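Local atomic coordinates of pyridoxamine 5-phosphate-dependent dehydrase (Escherichia coli, PDB entry 3B8X), a protein that catalyses the pyridoxal phosphate-dependent removal of the C3'-hydroxyl group from GDP-4-keto-6-deoxy-D-mannose, a step in the biosynthesis of L-colitose for the lipopolysaccharide O-antigen. Residues L64-L69 with Y100-K105; T92-L97 with I335-F340; V107-N112 with E362-N367. The protein carries 1 engineered substitution. All coordinates share one frame; numbering follows the deposited sequence.

Interaction 1. Residues L64-L69 with Y100-K105; sequences LMIAAL and YGLRVK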
loop_
_atom_site.group_PDB
_atom_site.type_symbol
_atom_site.label_atom_id
_atom_site.label_comp_id
_atom_site.label_asym_id
_atom_site.label_seq_id
_atom_site.Cartn_x
_atom_site.Cartn_y
_atom_site.Cartn_z
ATOM N N LEU B 64 1.399 -8.623 -1.887
ATOM C CA LEU B 64 0.267 -9.540 -2.127
ATOM C C LEU B 64 0.701 -10.897 -2.638
ATOM O O LEU B 64 0.012 -11.891 -2.361
ATOM C CB LEU B 64 -0.776 -8.924 -3.074
ATOM C CG LEU B 64 -1.565 -7.675 -2.597
ATOM C CD1 LEU B 64 -2.932 -7.464 -3.230
ATOM C CD2 LEU B 64 -1.714 -7.601 -1.107
ATOM N N MET B 65 1.752 -10.939 -3.463
ATOM C CA MET B 65 2.224 -12.225 -3.998
ATOM C C MET B 65 2.556 -13.161 -2.847
ATOM O O MET B 65 2.088 -14.301 -2.806
ATOM C CB MET B 65 3.417 -12.046 -4.932
ATOM C CG MET B 65 3.909 -13.337 -5.406
ATOM S SD MET B 65 5.155 -13.108 -6.702
ATOM C CE MET B 65 6.519 -12.223 -5.881
ATOM N N ILE B 66 3.355 -12.678 -1.895
ATOM C CA ILE B 66 3.723 -13.482 -0.705
ATOM C C ILE B 66 2.525 -13.785 0.209
ATOM O O ILE B 66 2.299 -14.896 0.680
ATOM C CB ILE B 66 4.827 -12.743 0.126
ATOM C CG1 ILE B 66 6.031 -12.494 -0.765
ATOM C CG2 ILE B 66 5.211 -13.540 1.356
ATOM C CD1 ILE B 66 6.509 -13.775 -1.471
ATOM N N ALA B 67 1.761 -12.762 0.523
ATOM C CA ALA B 67 0.625 -12.959 1.405
ATOM C C ALA B 67 -0.361 -14.005 0.909
ATOM O O ALA B 67 -0.885 -14.835 1.665
ATOM C CB ALA B 67 -0.070 -11.652 1.576
ATOM N N ALA B 68 -0.711 -13.920 -0.361
ATOM C CA ALA B 68 -1.677 -14.873 -0.873
ATOM C C ALA B 68 -1.335 -16.331 -0.584
ATOM O O ALA B 68 -2.229 -17.129 -0.409
ATOM C CB ALA B 68 -1.857 -14.668 -2.347
ATOM N N LEU B 69 -0.050 -16.676 -0.586
ATOM C CA LEU B 69 0.376 -18.044 -0.362
ATOM C C LEU B 69 0.055 -18.579 1.027
ATOM O O LEU B 69 0.095 -19.777 1.270
ATOM C CB LEU B 69 1.866 -18.200 -0.650
ATOM C CG LEU B 69 2.244 -17.869 -2.090
ATOM C CD1 LEU B 69 3.759 -17.707 -2.290
ATOM C CD2 LEU B 69 1.640 -18.877 -3.037
ATOM N N TYR B 100 6.115 -11.726 6.429
ATOM C CA TYR B 100 5.330 -12.951 6.592
ATOM C C TYR B 100 6.052 -14.043 7.354
ATOM O O TYR B 100 5.639 -15.194 7.323
ATOM C CB TYR B 100 4.765 -13.452 5.275
ATOM C CG TYR B 100 3.575 -12.587 4.912
ATOM C CD1 TYR B 100 3.756 -11.276 4.446
ATOM C CD2 TYR B 100 2.275 -13.026 5.183
ATOM C CE1 TYR B 100 2.663 -10.437 4.225
ATOM C CE2 TYR B 100 1.203 -12.189 5.005
ATOM C CZ TYR B 100 1.396 -10.904 4.536
ATOM O OH TYR B 100 0.273 -10.154 4.278
ATOM N N GLY B 101 7.122 -13.636 8.037
ATOM C CA GLY B 101 7.932 -14.520 8.880
ATOM C C GLY B 101 8.560 -15.730 8.195
ATOM O O GLY B 101 8.676 -16.790 8.797
ATOM N N LEU B 102 8.997 -15.571 6.955
ATOM C CA LEU B 102 9.641 -16.668 6.256
ATOM C C LEU B 102 11.150 -16.772 6.563
ATOM O O LEU B 102 11.783 -15.824 7.026
ATOM C CB LEU B 102 9.398 -16.563 4.757
ATOM C CG LEU B 102 7.942 -16.672 4.316
ATOM C CD1 LEU B 102 7.888 -16.146 2.833
ATOM C CD2 LEU B 102 7.509 -18.118 4.400
ATOM N N ARG B 103 11.732 -17.942 6.339
ATOM C CA ARG B 103 13.170 -18.085 6.558
ATOM C C ARG B 103 13.763 -17.785 5.184
ATOM O O ARG B 103 13.500 -18.522 4.249
ATOM C CB ARG B 103 13.486 -19.540 6.953
ATOM C CG ARG B 103 14.970 -19.868 7.126
ATOM C CD ARG B 103 15.673 -18.823 7.988
ATOM N NE ARG B 103 17.001 -19.226 8.455
ATOM C CZ ARG B 103 17.253 -20.354 9.104
ATOM N NH1 ARG B 103 16.270 -21.214 9.343
ATOM N NH2 ARG B 103 18.487 -20.624 9.507
ATOM N N VAL B 104 14.497 -16.678 5.062
ATOM C CA VAL B 104 15.072 -16.295 3.779
ATOM C C VAL B 104 16.472 -16.874 3.592
ATOM O O VAL B 104 17.306 -16.674 4.475
ATOM C CB VAL B 104 15.177 -14.747 3.662
ATOM C CG1 VAL B 104 15.716 -14.317 2.271
ATOM C CG2 VAL B 104 13.785 -14.098 3.927
ATOM N N LYS B 105 16.718 -17.536 2.453
ATOM C CA LYS B 105 18.029 -18.075 2.091
ATOM C C LYS B 105 18.650 -17.309 0.938
ATOM O O LYS B 105 18.220 -17.432 -0.224
ATOM C CB LYS B 105 17.950 -19.523 1.658
ATOM C CG LYS B 105 19.346 -20.200 1.667
ATOM C CD LYS B 105 19.277 -21.690 1.226
ATOM C CE LYS B 105 19.354 -22.719 2.393
ATOM N NZ LYS B 105 18.924 -24.151 2.034
#
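The ring of Tyr100 lies flat across Ala67, whose CA sits 4.0 Å from the ring centroid and 23° off its normal, a CH-pi contact made over one face. The methyl group is displaced toward the phenol end, so that Ala67 CB comes within 3.4 Å of Tyr100 CZ; a side chain this small lets the aromatic plane settle close to the helix. The phenol oxygen continues past Ala67 to a hydrogen bond with Tyr249 OH, which would help to fix the tilt of the ring. Tyr100 is where the helix 91-99 gives way to a Schellman motif: Gly101, with positive phi, is the C-prime residue, and Leu102 N returns to Leu97 O. Through this turn the chain passes directly into strand 103-107, completing a beta-alpha-beta crossover from the adjacent parallel strand 82-86. The turn also brings Tyr100 and Leu102 to the same helix side chain. With chi1 of Ile66 at -58°, CG1 lies beside the backbone N and CG2 is left anti to it; this methyl touches both, 3.9 Å from Tyr100 CB and 4.0 Å from Leu102 CD1. Leu102 in turn rests on Ile83 of the neighbouring strand, while Ala67 is backed by Ile214 of helix 205-214.

Interaction 2. Residues T92-L97 with I335-F340; sequences TTYYPL and IVTGNF. With G4M ([(2R,3S,4R,5R)-5-(2-amino-6-oxo-1,6-dihydro-9H-purin-9-yl)-3,4-dihydroxytetrahydrofuran-2-yl]methyl (2R,3S,4S,5S,6R)-3,4-dihydroxy-5-[({3-hydroxy-2-methyl-5-[(phosphonooxy)methyl]pyridin-4-yl}methyl)amino]-6-methyltetrahydro-2H-pyran-2-yl dihydrogen diphosphate), chain O.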
loop_
_atom_site.group_PDB
_atom_site.type_symbol
_atom_site.label_atom_id
_atom_site.label_comp_id
_atom_site.label_asym_id
_atom_site.label_seq_id
_atom_site.Cartn_x
_atom_site.Cartn_y
_atom_site.Cartn_z
ATOM N N THR B 92 11.988 -4.051 -1.567
ATOM C CA THR B 92 10.651 -4.621 -1.453
ATOM C C THR B 92 10.480 -6.001 -2.090
ATOM O O THR B 92 9.405 -6.572 -2.016
ATOM C CB THR B 92 9.509 -3.638 -1.806
ATOM O OG1 THR B 92 9.585 -3.278 -3.190
ATOM C CG2 THR B 92 9.532 -2.399 -0.929
ATOM N N THR B 93 11.542 -6.550 -2.683
ATOM C CA THR B 93 11.546 -7.958 -3.058
ATOM C C THR B 93 11.679 -8.710 -1.700
ATOM O O THR B 93 10.966 -9.699 -1.415
ATOM C CB THR B 93 12.766 -8.340 -3.869
ATOM O OG1 THR B 93 12.798 -7.537 -5.049
ATOM C CG2 THR B 93 12.622 -9.805 -4.301
ATOM N N TYR B 94 12.541 -8.185 -0.836
ATOM C CA TYR B 94 12.823 -8.800 0.472
ATOM C C TYR B 94 11.859 -8.624 1.675
ATOM O O TYR B 94 11.653 -9.557 2.478
ATOM C CB TYR B 94 14.215 -8.339 0.908
ATOM C CG TYR B 94 15.271 -8.658 -0.122
ATOM C CD1 TYR B 94 15.553 -9.972 -0.472
ATOM C CD2 TYR B 94 15.947 -7.636 -0.767
ATOM C CE1 TYR B 94 16.487 -10.239 -1.463
ATOM C CE2 TYR B 94 16.910 -7.879 -1.717
ATOM C CZ TYR B 94 17.190 -9.189 -2.041
ATOM O OH TYR B 94 18.139 -9.432 -3.022
ATOM N N TYR B 95 11.317 -7.421 1.852
ATOM C CA TYR B 95 10.518 -7.130 3.054
ATOM C C TYR B 95 9.323 -8.037 3.301
ATOM O O TYR B 95 9.069 -8.434 4.450
ATOM C CB TYR B 95 10.137 -5.649 3.150
ATOM C CG TYR B 95 11.282 -4.602 3.086
ATOM C CD1 TYR B 95 12.565 -4.839 3.598
ATOM C CD2 TYR B 95 11.060 -3.375 2.478
ATOM C CE1 TYR B 95 13.567 -3.853 3.527
ATOM C CE2 TYR B 95 12.033 -2.404 2.419
ATOM C CZ TYR B 95 13.284 -2.647 2.924
ATOM O OH TYR B 95 14.207 -1.617 2.889
ATOM N N PRO B 96 8.502 -8.240 2.261
ATOM C CA PRO B 96 7.293 -9.051 2.454
ATOM C C PRO B 96 7.743 -10.419 3.003
ATOM O O PRO B 96 7.004 -11.122 3.654
ATOM C CB PRO B 96 6.713 -9.198 1.029
ATOM C CG PRO B 96 7.303 -8.042 0.240
ATOM C CD PRO B 96 8.648 -7.731 0.882
ATOM N N LEU B 97 8.978 -10.810 2.745
ATOM C CA LEU B 97 9.405 -12.132 3.173
ATOM C C LEU B 97 9.493 -12.099 4.662
ATOM O O LEU B 97 8.975 -12.964 5.360
ATOM C CB LEU B 97 10.745 -12.500 2.523
ATOM C CG LEU B 97 10.837 -12.467 0.990
ATOM C CD1 LEU B 97 12.184 -13.032 0.567
ATOM C CD2 LEU B 97 9.696 -13.281 0.329
ATOM N N ILE B 335 23.746 -0.550 -8.710
ATOM C CA ILE B 335 22.876 -1.593 -9.274
ATOM C C ILE B 335 21.875 -2.000 -8.198
ATOM O O ILE B 335 22.125 -2.905 -7.403
ATOM C CB ILE B 335 23.697 -2.796 -9.835
ATOM C CG1 ILE B 335 24.601 -2.276 -10.948
ATOM C CG2 ILE B 335 22.781 -3.841 -10.529
ATOM C CD1 ILE B 335 25.382 -3.405 -11.575
ATOM N N VAL B 336 20.762 -1.270 -8.142
ATOM C CA VAL B 336 19.711 -1.484 -7.161
ATOM C C VAL B 336 20.162 -1.659 -5.713
ATOM O O VAL B 336 20.917 -0.810 -5.255
ATOM C CB VAL B 336 18.643 -2.501 -7.626
ATOM C CG1 VAL B 336 17.839 -1.816 -8.742
ATOM C CG2 VAL B 336 19.308 -3.776 -8.216
ATOM N N THR B 337 19.780 -2.746 -5.016
ATOM C CA THR B 337 20.225 -2.922 -3.600
ATOM C C THR B 337 21.751 -3.136 -3.462
ATOM O O THR B 337 22.313 -3.029 -2.363
ATOM C CB THR B 337 19.624 -4.208 -2.981
ATOM O OG1 THR B 337 19.912 -5.321 -3.847
ATOM C CG2 THR B 337 18.113 -4.092 -2.794
ATOM N N GLY B 338 22.413 -3.504 -4.561
ATOM C CA GLY B 338 23.820 -3.885 -4.514
ATOM C C GLY B 338 23.761 -5.189 -3.733
ATOM O O GLY B 338 22.761 -5.925 -3.815
ATOM N N ASN B 339 24.784 -5.453 -2.927
ATOM C CA ASN B 339 24.756 -6.639 -2.085
ATOM C C ASN B 339 23.848 -6.387 -0.886
ATOM O O ASN B 339 24.208 -5.717 0.093
ATOM C CB ASN B 339 26.135 -6.956 -1.549
ATOM C CG ASN B 339 26.107 -8.116 -0.573
ATOM O OD1 ASN B 339 25.222 -8.966 -0.632
ATOM N ND2 ASN B 339 27.080 -8.170 0.306
ATOM N N PHE B 340 22.636 -6.905 -0.976
ATOM C CA PHE B 340 21.694 -6.682 0.091
ATOM C C PHE B 340 22.243 -7.205 1.414
ATOM O O PHE B 340 21.810 -6.756 2.468
ATOM C CB PHE B 340 20.357 -7.340 -0.249
ATOM C CG PHE B 340 19.206 -6.853 0.588
ATOM C CD1 PHE B 340 18.635 -5.616 0.341
ATOM C CD2 PHE B 340 18.669 -7.645 1.594
ATOM C CE1 PHE B 340 17.566 -5.154 1.098
ATOM C CE2 PHE B 340 17.597 -7.207 2.371
ATOM C CZ PHE B 340 17.065 -5.939 2.134
HETATM O OP3 G4M O . 8.758 1.008 -7.423
HETATM P PL G4M O . 7.673 -0.137 -7.275
HETATM O OP1 G4M O . 7.012 -0.192 -5.794
HETATM O OP2 G4M O . 6.513 0.102 -8.362
HETATM O OP4 G4M O . 8.354 -1.561 -7.679
HETATM C C5B G4M O . 9.161 -1.969 -6.612
HETATM C C5L G4M O . 10.172 -2.903 -7.159
HETATM C C6L G4M O . 10.038 -4.263 -6.916
HETATM N N1L G4M O . 10.960 -5.095 -7.344
HETATM C C2L G4M O . 12.029 -4.713 -8.009
HETATM C C2A G4M O . 13.074 -5.724 -8.418
HETATM C C3L G4M O . 12.237 -3.378 -8.342
HETATM O O3L G4M O . 13.388 -3.042 -8.966
HETATM C C4L G4M O . 11.247 -2.432 -7.926
HETATM C C4A G4M O . 11.375 -1.062 -8.192
HETATM N N4A G4M O . 12.458 -0.619 -8.757
HETATM C C4G G4M O . 12.531 0.752 -9.120
HETATM C C5G G4M O . 13.941 1.282 -9.011
HETATM C C6G G4M O . 14.922 0.361 -9.737
HETATM O O5G G4M O . 13.852 2.495 -9.752
HETATM C C3G G4M O . 11.653 1.630 -8.214
HETATM O O3G G4M O . 10.496 1.992 -8.958
HETATM C C2G G4M O . 12.422 2.933 -7.847
HETATM O O2G G4M O . 11.546 3.939 -7.329
HETATM C C1G G4M O . 13.125 3.498 -9.058
HETATM O O1G G4M O . 14.142 4.351 -8.549
HETATM P P2 G4M O . 14.466 5.709 -9.310
HETATM O O3P G4M O . 14.623 5.430 -10.895
HETATM O O4P G4M O . 15.925 6.208 -8.810
HETATM O OPP G4M O . 13.211 6.646 -8.924
HETATM P P G4M O . 13.416 8.188 -9.328
HETATM O O1P G4M O . 14.737 8.973 -8.825
HETATM O O2P G4M O . 12.129 8.815 -8.632
HETATM O "O5'" G4M O . 13.071 8.379 -10.859
HETATM C "C5'" G4M O . 14.224 8.248 -11.663
HETATM C "C4'" G4M O . 14.276 9.461 -12.579
HETATM O "O4'" G4M O . 12.936 9.753 -13.076
HETATM C "C3'" G4M O . 14.724 10.707 -11.781
HETATM O "O3'" G4M O . 15.437 11.531 -12.691
HETATM C "C2'" G4M O . 13.388 11.348 -11.345
HETATM O "O2'" G4M O . 13.577 12.764 -11.227
HETATM C "C1'" G4M O . 12.542 11.052 -12.576
HETATM N N9 G4M O . 11.110 11.065 -12.262
HETATM C C8 G4M O . 10.466 10.185 -11.452
HETATM N N7 G4M O . 9.184 10.493 -11.453
HETATM C C4 G4M O . 10.192 11.934 -12.797
HETATM C C5 G4M O . 8.931 11.565 -12.273
HETATM C C6 G4M O . 7.762 12.305 -12.680
HETATM O O6 G4M O . 6.635 12.051 -12.285
HETATM N N3 G4M O . 10.286 12.967 -13.639
HETATM C C2 G4M O . 9.206 13.648 -13.986
HETATM N N1 G4M O . 7.950 13.339 -13.528
HETATM N N2 G4M O . 9.334 14.706 -14.830
#
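Thr337 OG1 has two carbonyl oxygens within reach, Gly338 O at 2.9 Å in its own segment and Ser89 O outside it, and its single proton cannot serve both fully. With chi1 at 53° the hydroxyl lies between the backbone N and the carbonyl carbon, and CG2 is turned to the edge of the Tyr94 ring, 4.1 Å from Tyr94 CE2. The main contact is a face-to-face stack of Tyr94 on Phe340, centroids 4.0 Å apart and planes at 27°. Tyr94 CD2 stands over the middle of the Phe340 ring, while Phe340 CD2 lies over the Tyr94 face, displaced toward its rim. Phe340 reaches across with CG anti to its backbone N (chi1 -164°), and its far end, CZ, comes 4.3 Å from Tyr95 CE1. Both tyrosine hydroxyls are held from outside: Tyr94 OH by Pro86 O, Tyr95 OH by His217 O of the second subunit. Each segment also reaches the bound cofactor-sugar adduct, Thr92 OG1 lying 3.7 Å from G4M C5B and Val336 CG1 3.8 Å from G4M C6G. The two segments that hold the stack therefore supply Thr92 and Val336 to an active site of the aspartate aminotransferase type, set at the dimer interface, where Lys28 and Phe30 of the second subunit also bind the adduct.

Interaction 3. Residues V107-N112 with E362-N367; sequences VDIDIN and EYLDKN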
loop_
_atom_site.group_PDB
_atom_site.type_symbol
_atom_site.label_atom_id
_atom_site.label_comp_id
_atom_site.label_asym_id
_atom_site.label_seq_id
_atom_site.Cartn_x
_atom_site.Cartn_y
_atom_site.Cartn_z
ATOM N N VAL B 107 21.293 -16.286 -1.916
ATOM C CA VAL B 107 22.216 -16.906 -2.866
ATOM C C VAL B 107 22.870 -15.838 -3.751
ATOM O O VAL B 107 22.198 -14.894 -4.148
ATOM C CB VAL B 107 21.454 -17.866 -3.759
ATOM C CG1 VAL B 107 22.365 -18.487 -4.810
ATOM C CG2 VAL B 107 20.812 -18.958 -2.902
ATOM N N ASP B 108 24.167 -15.985 -4.029
ATOM C CA ASP B 108 24.929 -15.061 -4.882
ATOM C C ASP B 108 24.376 -15.014 -6.295
ATOM O O ASP B 108 23.706 -15.918 -6.812
ATOM C CB ASP B 108 26.386 -15.545 -5.036
ATOM C CG ASP B 108 27.414 -14.401 -5.118
ATOM O OD1 ASP B 108 27.054 -13.203 -5.082
ATOM O OD2 ASP B 108 28.627 -14.694 -5.207
ATOM N N ILE B 109 24.750 -13.933 -6.957
ATOM C CA ILE B 109 24.332 -13.701 -8.313
ATOM C C ILE B 109 25.495 -14.061 -9.205
ATOM O O ILE B 109 26.640 -14.279 -8.745
ATOM C CB ILE B 109 24.064 -12.205 -8.526
ATOM C CG1 ILE B 109 25.267 -11.394 -8.047
ATOM C CG2 ILE B 109 22.817 -11.785 -7.764
ATOM C CD1 ILE B 109 25.713 -10.244 -9.012
ATOM N N ASP B 110 25.160 -14.164 -10.481
ATOM C CA ASP B 110 26.122 -14.415 -11.526
ATOM C C ASP B 110 26.544 -12.994 -11.920
ATOM O O ASP B 110 25.684 -12.176 -12.178
ATOM C CB ASP B 110 25.421 -15.129 -12.669
ATOM C CG ASP B 110 26.337 -15.346 -13.837
ATOM O OD1 ASP B 110 26.870 -14.346 -14.312
ATOM O OD2 ASP B 110 26.540 -16.484 -14.297
ATOM N N ILE B 111 27.845 -12.691 -11.862
ATOM C CA ILE B 111 28.352 -11.338 -12.129
ATOM C C ILE B 111 28.159 -10.941 -13.588
ATOM O O ILE B 111 28.231 -9.755 -13.931
ATOM C CB ILE B 111 29.865 -11.213 -11.746
ATOM C CG1 ILE B 111 30.252 -9.776 -11.461
ATOM C CG2 ILE B 111 30.704 -11.898 -12.801
ATOM C CD1 ILE B 111 29.639 -9.249 -10.185
ATOM N N ASN B 112 27.919 -11.927 -14.444
ATOM C CA ASN B 112 27.697 -11.613 -15.845
ATOM C C ASN B 112 26.242 -11.295 -16.132
ATOM O O ASN B 112 25.933 -10.247 -16.722
ATOM C CB ASN B 112 28.187 -12.752 -16.707
ATOM C CG ASN B 112 29.679 -12.733 -16.819
ATOM O OD1 ASN B 112 30.228 -11.797 -17.396
ATOM N ND2 ASN B 112 30.344 -13.675 -16.174
ATOM N N GLU B 362 29.109 -8.972 -3.512
ATOM C CA GLU B 362 29.995 -8.009 -2.870
ATOM C C GLU B 362 30.818 -7.238 -3.891
ATOM O O GLU B 362 30.982 -6.014 -3.787
ATOM C CB GLU B 362 30.962 -8.701 -1.924
ATOM C CG GLU B 362 30.367 -8.975 -0.584
ATOM C CD GLU B 362 31.097 -10.057 0.196
ATOM O OE1 GLU B 362 32.251 -10.419 -0.125
ATOM O OE2 GLU B 362 30.500 -10.549 1.170
ATOM N N TYR B 363 31.367 -7.953 -4.864
ATOM C CA TYR B 363 32.188 -7.295 -5.872
ATOM C C TYR B 363 31.333 -6.282 -6.659
ATOM O O TYR B 363 31.780 -5.186 -7.006
ATOM C CB TYR B 363 32.830 -8.319 -6.815
ATOM C CG TYR B 363 33.761 -7.674 -7.805
ATOM C CD1 TYR B 363 35.092 -7.477 -7.485
ATOM C CD2 TYR B 363 33.294 -7.149 -9.005
ATOM C CE1 TYR B 363 35.962 -6.855 -8.359
ATOM C CE2 TYR B 363 34.181 -6.486 -9.902
ATOM C CZ TYR B 363 35.530 -6.407 -9.585
ATOM O OH TYR B 363 36.440 -5.746 -10.389
ATOM N N LEU B 364 30.096 -6.669 -6.945
ATOM C CA LEU B 364 29.192 -5.786 -7.680
ATOM C C LEU B 364 28.898 -4.573 -6.805
ATOM O O LEU B 364 28.813 -3.435 -7.272
ATOM C CB LEU B 364 27.890 -6.530 -7.977
ATOM C CG LEU B 364 26.714 -5.739 -8.553
ATOM C CD1 LEU B 364 25.932 -6.676 -9.459
ATOM C CD2 LEU B 364 25.768 -5.266 -7.391
ATOM N N ASP B 365 28.746 -4.827 -5.512
ATOM C CA ASP B 365 28.410 -3.756 -4.598
ATOM C C ASP B 365 29.448 -2.646 -4.611
ATOM O O ASP B 365 29.098 -1.485 -4.484
ATOM C CB ASP B 365 28.205 -4.297 -3.191
ATOM C CG ASP B 365 27.498 -3.305 -2.310
ATOM O OD1 ASP B 365 26.246 -3.265 -2.344
ATOM O OD2 ASP B 365 28.193 -2.551 -1.599
ATOM N N LYS B 366 30.721 -2.983 -4.799
ATOM C CA LYS B 366 31.754 -1.946 -4.820
ATOM C C LYS B 366 32.062 -1.438 -6.210
ATOM O O LYS B 366 32.488 -0.313 -6.378
ATOM C CB LYS B 366 33.081 -2.461 -4.237
ATOM C CG LYS B 366 33.023 -2.780 -2.750
ATOM C CD LYS B 366 32.621 -4.237 -2.491
ATOM C CE LYS B 366 31.706 -4.404 -1.257
ATOM N NZ LYS B 366 31.435 -5.832 -0.868
ATOM N N ASN B 367 31.913 -2.303 -7.193
ATOM C CA ASN B 367 32.330 -1.963 -8.543
ATOM C C ASN B 367 31.266 -1.727 -9.593
ATOM O O ASN B 367 31.606 -1.477 -10.758
ATOM C CB ASN B 367 33.300 -3.042 -9.030
ATOM C CG ASN B 367 34.538 -3.126 -8.151
ATOM O OD1 ASN B 367 35.309 -2.176 -8.129
ATOM N ND2 ASN B 367 34.654 -4.171 -7.321
#
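Leu364 stands out from helix 359-367 against two neighbouring isoleucine tips of an irregular loop that follows strand 103-107. On one branch, Leu364 CD1 meets Ile109 CD1 at 3.6 Å, the two side chains crossing at about a right angle. Ile109 presents that tip from an unusual posture, its CG1 lodged between the backbone N and the carbonyl carbon (chi1 51°). The second isoleucine works differently: Ile111 extends CG1 anti to its backbone N (chi1 -156°), and its CD1 enters the shallow notch between Leu364 and Tyr363, 3.9 Å from Leu364 CB and 4.4 Å from Tyr363 CD2. Ile309 of strand 305-310 touches Ile111, Leu364 and Tyr363 alike, and so helps to line this notch. Polar bonds shape each surface without crossing the contact. Asp110 OD1 takes the backbone N of Asn112 at 2.6 Å in an Asx turn, bending the loop around Ile111. On the helix, Asn367 ND2 is 3.1 Å from Tyr363 O, on a lone pair in the carbonyl plane, and its nitrogen also lies over the centre of the Tyr363 ring. Beside the apolar patch, Asp108 accepts backbone N-H groups of Asn360 and Ala361 in the first turn of the helix, and probably helps to set how the helix lies against the loop. No polar bond joins the two segments themselves, so their fit depends on shape.

Overall arrangement
Followed from the N terminus, the chain first closes a short loop at interaction 1, where helix 58-68 receives the turn leading into strand 103-107. Interaction 2 opens inside that loop, on helix 91-99, and closes only at 335-340, so the two cross; they also touch, Ile66 CD1 packing on Leu97 CD2. Interaction 3 starts at the end of strand 103-107, in series with interaction 1, and ends at 362-367, crossing interaction 2. Asn339 N and Asp365 OD1, 2.7 Å apart in a probable hydrogen bond, join interactions 2 and 3. Together the long closures tie the large mixed sheet and its helices to segments bordering the small antiparallel sheet.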